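Local coordinates for plasmin and fibronectin-binding protein A (Streptococcus pneumoniae, PDB 4MR0) that acts as a fibronectin-dependent adhesin and invasin on the pneumococcal surface, binding human fibronectin, plasmin, plasminogen and serum albumin, at residues Asp372-Phe384 with His404-Tyr418. Numbering follows the deposited sequence.
Sequences DNMMYAGVRFTGF and HYRESGAALVNAYSY
The guanidinium of R380 lies flat on the ring of Y416, centres 4.0 Å apart and planes 14° from parallel, a cation-pi stack. An extended side chain, CG anti to the backbone N (chi1 172°), carries R380 alongside N414, whose ND2 merely packs at the guanidinium edge, in its plane; the two flat groups are steeply inclined, and R449 is the stronger polar partner of the N414 amide. The opposite face of Y416 receives T382, with CB 4.1 Å from the ring centroid in a CH-pi contact, so the phenol is sandwiched between two residues of 372-384. T382 turns OG1 toward the loop after the neighbouring strand, where Y418 N gives it a weak bond of 2.8 Å; Q354 is its stronger partner.

Behind this polar face, F381 packs on A415, CZ to CB 3.6 Å, while V379 and V413 also face inward. Parallel pairing joins the strands: N414 N binds V379 O, F381 N binds N414 O, and Y416 N binds F381 O. At the corner the carbonyl of L412 accepts from both G378 N and V379 N, the latter nearly straight, and A411 N reaches Y376 O before the bend.

Beyond it, R406 runs beside Y376 and sets one guanidinium face over CE1, with NH1 3.5 Å from that atom and the planes 39° apart. NH1 also bonds G409 O from above its carbonyl plane, across the type I turn that G409 N to R406 O closes. M375 places SD 3.7 Å from H404 CB, and a water links its carbonyl to R406 N.

These are neighbouring coils of the right-handed parallel beta-helix, the first within a PbH1 repeat. The chemistry divides by face: apolar groups fill the interior, whereas two arginine-tyrosine pairs line the outer side, where the Y416 face would be expected to favour the charge of R380 and D296 meets that of R406 in a salt bridge.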
# COMPACT_ATOMS: atom_id res chain seq x y z
N ASP A 372 2.46 6.49 9.45
CA ASP A 372 2.14 7.62 10.30
C ASP A 372 0.89 8.44 9.99
O ASP A 372 0.94 9.44 9.28
CB ASP A 372 3.35 8.55 10.35
CG ASP A 372 3.38 9.42 11.59
OD1 ASP A 372 2.40 9.40 12.37
OD2 ASP A 372 4.38 10.13 11.79
N ASN A 373 -0.24 8.00 10.55
CA ASN A 373 -1.51 8.69 10.39
C ASN A 373 -2.10 8.70 8.98
O ASN A 373 -2.44 9.77 8.46
CB ASN A 373 -1.37 10.13 10.92
CG ASN A 373 -2.70 10.77 11.28
OD1 ASN A 373 -3.56 10.14 11.91
ND2 ASN A 373 -2.88 12.04 10.90
N MET A 374 -2.22 7.53 8.35
CA MET A 374 -2.80 7.44 7.01
C MET A 374 -4.28 7.79 7.12
O MET A 374 -4.90 7.57 8.16
CB MET A 374 -2.65 6.03 6.44
CG MET A 374 -1.46 5.84 5.48
SD MET A 374 0.21 6.07 6.12
CE MET A 374 0.35 7.90 6.08
N MET A 375 -4.86 8.33 6.05
CA MET A 375 -6.26 8.71 6.05
C MET A 375 -7.23 7.53 5.97
O MET A 375 -8.32 7.57 6.54
CB MET A 375 -6.53 9.68 4.89
CG MET A 375 -7.98 10.12 4.75
SD MET A 375 -8.22 11.20 3.31
CE MET A 375 -8.66 10.05 2.12
N TYR A 376 -6.83 6.47 5.28
CA TYR A 376 -7.72 5.33 5.13
C TYR A 376 -7.14 4.00 5.60
O TYR A 376 -7.84 3.21 6.24
CB TYR A 376 -8.16 5.22 3.67
CG TYR A 376 -9.21 4.16 3.41
CD1 TYR A 376 -10.25 3.96 4.31
CD2 TYR A 376 -9.18 3.39 2.25
CE1 TYR A 376 -11.25 3.02 4.06
CE2 TYR A 376 -10.17 2.45 1.98
CZ TYR A 376 -11.20 2.27 2.89
OH TYR A 376 -12.18 1.34 2.65
N ALA A 377 -5.88 3.75 5.28
CA ALA A 377 -5.26 2.50 5.67
C ALA A 377 -3.77 2.47 5.41
O ALA A 377 -3.27 3.14 4.50
CB ALA A 377 -5.92 1.36 4.91
N GLY A 378 -3.05 1.71 6.22
CA GLY A 378 -1.62 1.58 6.00
C GLY A 378 -1.46 0.55 4.89
O GLY A 378 -0.66 0.72 3.96
N VAL A 379 -2.26 -0.51 4.98
CA VAL A 379 -2.23 -1.60 4.02
C VAL A 379 -3.65 -2.05 3.68
O VAL A 379 -4.41 -2.43 4.56
CB VAL A 379 -1.46 -2.82 4.61
CG1 VAL A 379 -1.45 -3.98 3.62
CG2 VAL A 379 -0.03 -2.40 4.97
N ARG A 380 -4.01 -1.99 2.40
CA ARG A 380 -5.34 -2.40 1.95
C ARG A 380 -5.21 -3.07 0.60
O ARG A 380 -4.62 -2.51 -0.33
CB ARG A 380 -6.27 -1.20 1.86
CG ARG A 380 -7.62 -1.51 1.22
CD ARG A 380 -8.58 -0.33 1.38
NE ARG A 380 -9.88 -0.57 0.74
CZ ARG A 380 -10.14 -0.34 -0.54
NH1 ARG A 380 -9.20 0.13 -1.35
NH2 ARG A 380 -11.36 -0.57 -1.01
N PHE A 381 -5.79 -4.26 0.47
CA PHE A 381 -5.68 -4.99 -0.79
C PHE A 381 -6.72 -6.08 -1.00
O PHE A 381 -7.32 -6.58 -0.04
CB PHE A 381 -4.29 -5.65 -0.87
CG PHE A 381 -4.02 -6.62 0.25
CD1 PHE A 381 -3.55 -6.18 1.49
CD2 PHE A 381 -4.29 -7.98 0.09
CE1 PHE A 381 -3.35 -7.08 2.54
CE2 PHE A 381 -4.10 -8.89 1.14
CZ PHE A 381 -3.63 -8.43 2.37
N THR A 382 -6.93 -6.43 -2.26
CA THR A 382 -7.82 -7.51 -2.65
C THR A 382 -7.05 -8.24 -3.75
O THR A 382 -6.43 -7.60 -4.59
CB THR A 382 -9.19 -7.02 -3.22
OG1 THR A 382 -9.98 -8.16 -3.60
CG2 THR A 382 -8.99 -6.13 -4.44
N GLY A 383 -7.08 -9.57 -3.74
CA GLY A 383 -6.38 -10.31 -4.76
C GLY A 383 -4.89 -10.58 -4.55
O GLY A 383 -4.12 -10.55 -5.50
N PHE A 384 -4.48 -10.80 -3.30
CA PHE A 384 -3.08 -11.12 -3.00
C PHE A 384 -3.04 -12.55 -2.45
O PHE A 384 -4.01 -13.01 -1.86
CB PHE A 384 -2.49 -10.20 -1.92
CG PHE A 384 -2.03 -8.85 -2.42
CD1 PHE A 384 -2.20 -8.47 -3.75
CD2 PHE A 384 -1.44 -7.95 -1.53
CE1 PHE A 384 -1.80 -7.21 -4.18
CE2 PHE A 384 -1.03 -6.68 -1.96
CZ PHE A 384 -1.21 -6.31 -3.29
N HIS A 404 -5.60 15.36 6.67
CA HIS A 404 -6.59 14.56 5.97
C HIS A 404 -7.34 13.71 6.98
O HIS A 404 -6.74 13.14 7.89
CB HIS A 404 -5.91 13.66 4.93
CG HIS A 404 -5.38 14.40 3.75
ND1 HIS A 404 -4.34 13.91 2.97
CD2 HIS A 404 -5.75 15.57 3.18
CE1 HIS A 404 -4.10 14.75 1.98
NE2 HIS A 404 -4.94 15.77 2.09
N TYR A 405 -8.66 13.64 6.84
CA TYR A 405 -9.48 12.84 7.73
C TYR A 405 -10.68 12.32 6.96
O TYR A 405 -11.32 13.06 6.21
CB TYR A 405 -9.97 13.66 8.93
CG TYR A 405 -10.69 12.81 9.96
CD1 TYR A 405 -10.00 11.93 10.79
CD2 TYR A 405 -12.08 12.86 10.07
CE1 TYR A 405 -10.67 11.11 11.70
CE2 TYR A 405 -12.77 12.04 10.97
CZ TYR A 405 -12.05 11.17 11.78
OH TYR A 405 -12.72 10.34 12.65
N ARG A 406 -10.97 11.03 7.14
CA ARG A 406 -12.08 10.39 6.46
C ARG A 406 -13.25 10.17 7.42
O ARG A 406 -13.17 9.35 8.34
CB ARG A 406 -11.61 9.06 5.87
CG ARG A 406 -12.62 8.35 5.00
CD ARG A 406 -11.91 7.32 4.13
NE ARG A 406 -12.81 6.69 3.17
CZ ARG A 406 -13.69 5.75 3.48
NH1 ARG A 406 -13.81 5.31 4.73
NH2 ARG A 406 -14.46 5.23 2.53
N GLU A 407 -14.34 10.90 7.19
CA GLU A 407 -15.54 10.79 8.03
C GLU A 407 -16.11 9.38 8.04
O GLU A 407 -16.70 8.95 9.03
CB GLU A 407 -16.63 11.76 7.54
CG GLU A 407 -16.32 13.23 7.77
CD GLU A 407 -15.99 13.52 9.22
OE1 GLU A 407 -16.66 12.95 10.12
OE2 GLU A 407 -15.06 14.31 9.47
N SER A 408 -15.93 8.67 6.93
CA SER A 408 -16.43 7.31 6.79
C SER A 408 -15.61 6.32 7.60
O SER A 408 -15.99 5.15 7.72
CB SER A 408 -16.42 6.91 5.31
OG SER A 408 -17.70 6.44 4.90
N GLY A 409 -14.50 6.78 8.16
CA GLY A 409 -13.67 5.90 8.97
C GLY A 409 -12.44 5.35 8.27
O GLY A 409 -12.13 5.71 7.13
N ALA A 410 -11.73 4.46 8.96
CA ALA A 410 -10.53 3.86 8.42
C ALA A 410 -10.27 2.49 9.03
O ALA A 410 -10.82 2.14 10.07
CB ALA A 410 -9.33 4.77 8.68
N ALA A 411 -9.43 1.70 8.35
CA ALA A 411 -9.04 0.38 8.82
C ALA A 411 -7.56 0.29 8.44
O ALA A 411 -7.22 0.15 7.27
CB ALA A 411 -9.85 -0.70 8.10
N LEU A 412 -6.69 0.39 9.45
CA LEU A 412 -5.25 0.39 9.22
C LEU A 412 -4.73 -0.78 8.38
O LEU A 412 -3.86 -0.60 7.53
CB LEU A 412 -4.53 0.52 10.57
CG LEU A 412 -4.99 1.82 11.25
CD1 LEU A 412 -4.20 2.08 12.53
CD2 LEU A 412 -4.82 2.99 10.29
N VAL A 413 -5.24 -1.97 8.63
CA VAL A 413 -4.89 -3.12 7.82
C VAL A 413 -6.26 -3.57 7.33
O VAL A 413 -7.14 -3.85 8.14
CB VAL A 413 -4.22 -4.26 8.61
CG1 VAL A 413 -4.10 -5.49 7.73
CG2 VAL A 413 -2.83 -3.83 9.06
N ASN A 414 -6.44 -3.64 6.02
CA ASN A 414 -7.73 -4.01 5.48
C ASN A 414 -7.61 -4.93 4.27
O ASN A 414 -7.45 -4.46 3.14
CB ASN A 414 -8.49 -2.73 5.10
CG ASN A 414 -9.93 -3.00 4.67
OD1 ASN A 414 -10.37 -4.14 4.60
ND2 ASN A 414 -10.66 -1.92 4.37
N ALA A 415 -7.65 -6.24 4.51
CA ALA A 415 -7.58 -7.22 3.42
C ALA A 415 -9.03 -7.53 3.10
O ALA A 415 -9.67 -8.29 3.81
CB ALA A 415 -6.87 -8.49 3.88
N TYR A 416 -9.53 -6.94 2.01
CA TYR A 416 -10.92 -7.12 1.63
C TYR A 416 -11.11 -7.85 0.31
O TYR A 416 -10.14 -8.27 -0.32
CB TYR A 416 -11.61 -5.75 1.56
CG TYR A 416 -11.24 -4.93 0.34
CD1 TYR A 416 -9.98 -4.35 0.20
CD2 TYR A 416 -12.16 -4.77 -0.71
CE1 TYR A 416 -9.64 -3.62 -0.95
CE2 TYR A 416 -11.84 -4.05 -1.85
CZ TYR A 416 -10.58 -3.48 -1.97
OH TYR A 416 -10.28 -2.76 -3.10
N SER A 417 -12.36 -8.00 -0.09
CA SER A 417 -12.70 -8.70 -1.33
C SER A 417 -13.28 -7.74 -2.36
O SER A 417 -14.16 -6.94 -2.05
CB SER A 417 -13.69 -9.82 -1.04
OG SER A 417 -13.14 -10.77 -0.14
N TYR A 418 -12.79 -7.84 -3.59
CA TYR A 418 -13.24 -7.00 -4.69
C TYR A 418 -14.75 -7.19 -4.91
O TYR A 418 -15.23 -8.32 -4.95
CB TYR A 418 -12.50 -7.37 -5.98
CG TYR A 418 -12.75 -6.42 -7.13
CD1 TYR A 418 -12.31 -5.10 -7.08
CD2 TYR A 418 -13.46 -6.84 -8.27
CE1 TYR A 418 -12.55 -4.22 -8.14
CE2 TYR A 418 -13.70 -5.96 -9.33
CZ TYR A 418 -13.25 -4.65 -9.25
OH TYR A 418 -13.50 -3.76 -10.28
O HOH W 1 -5.34 10.92 8.36
O HOH W 2 -9.12 9.19 8.62
O HOH W 3 -9.59 -10.61 -2.04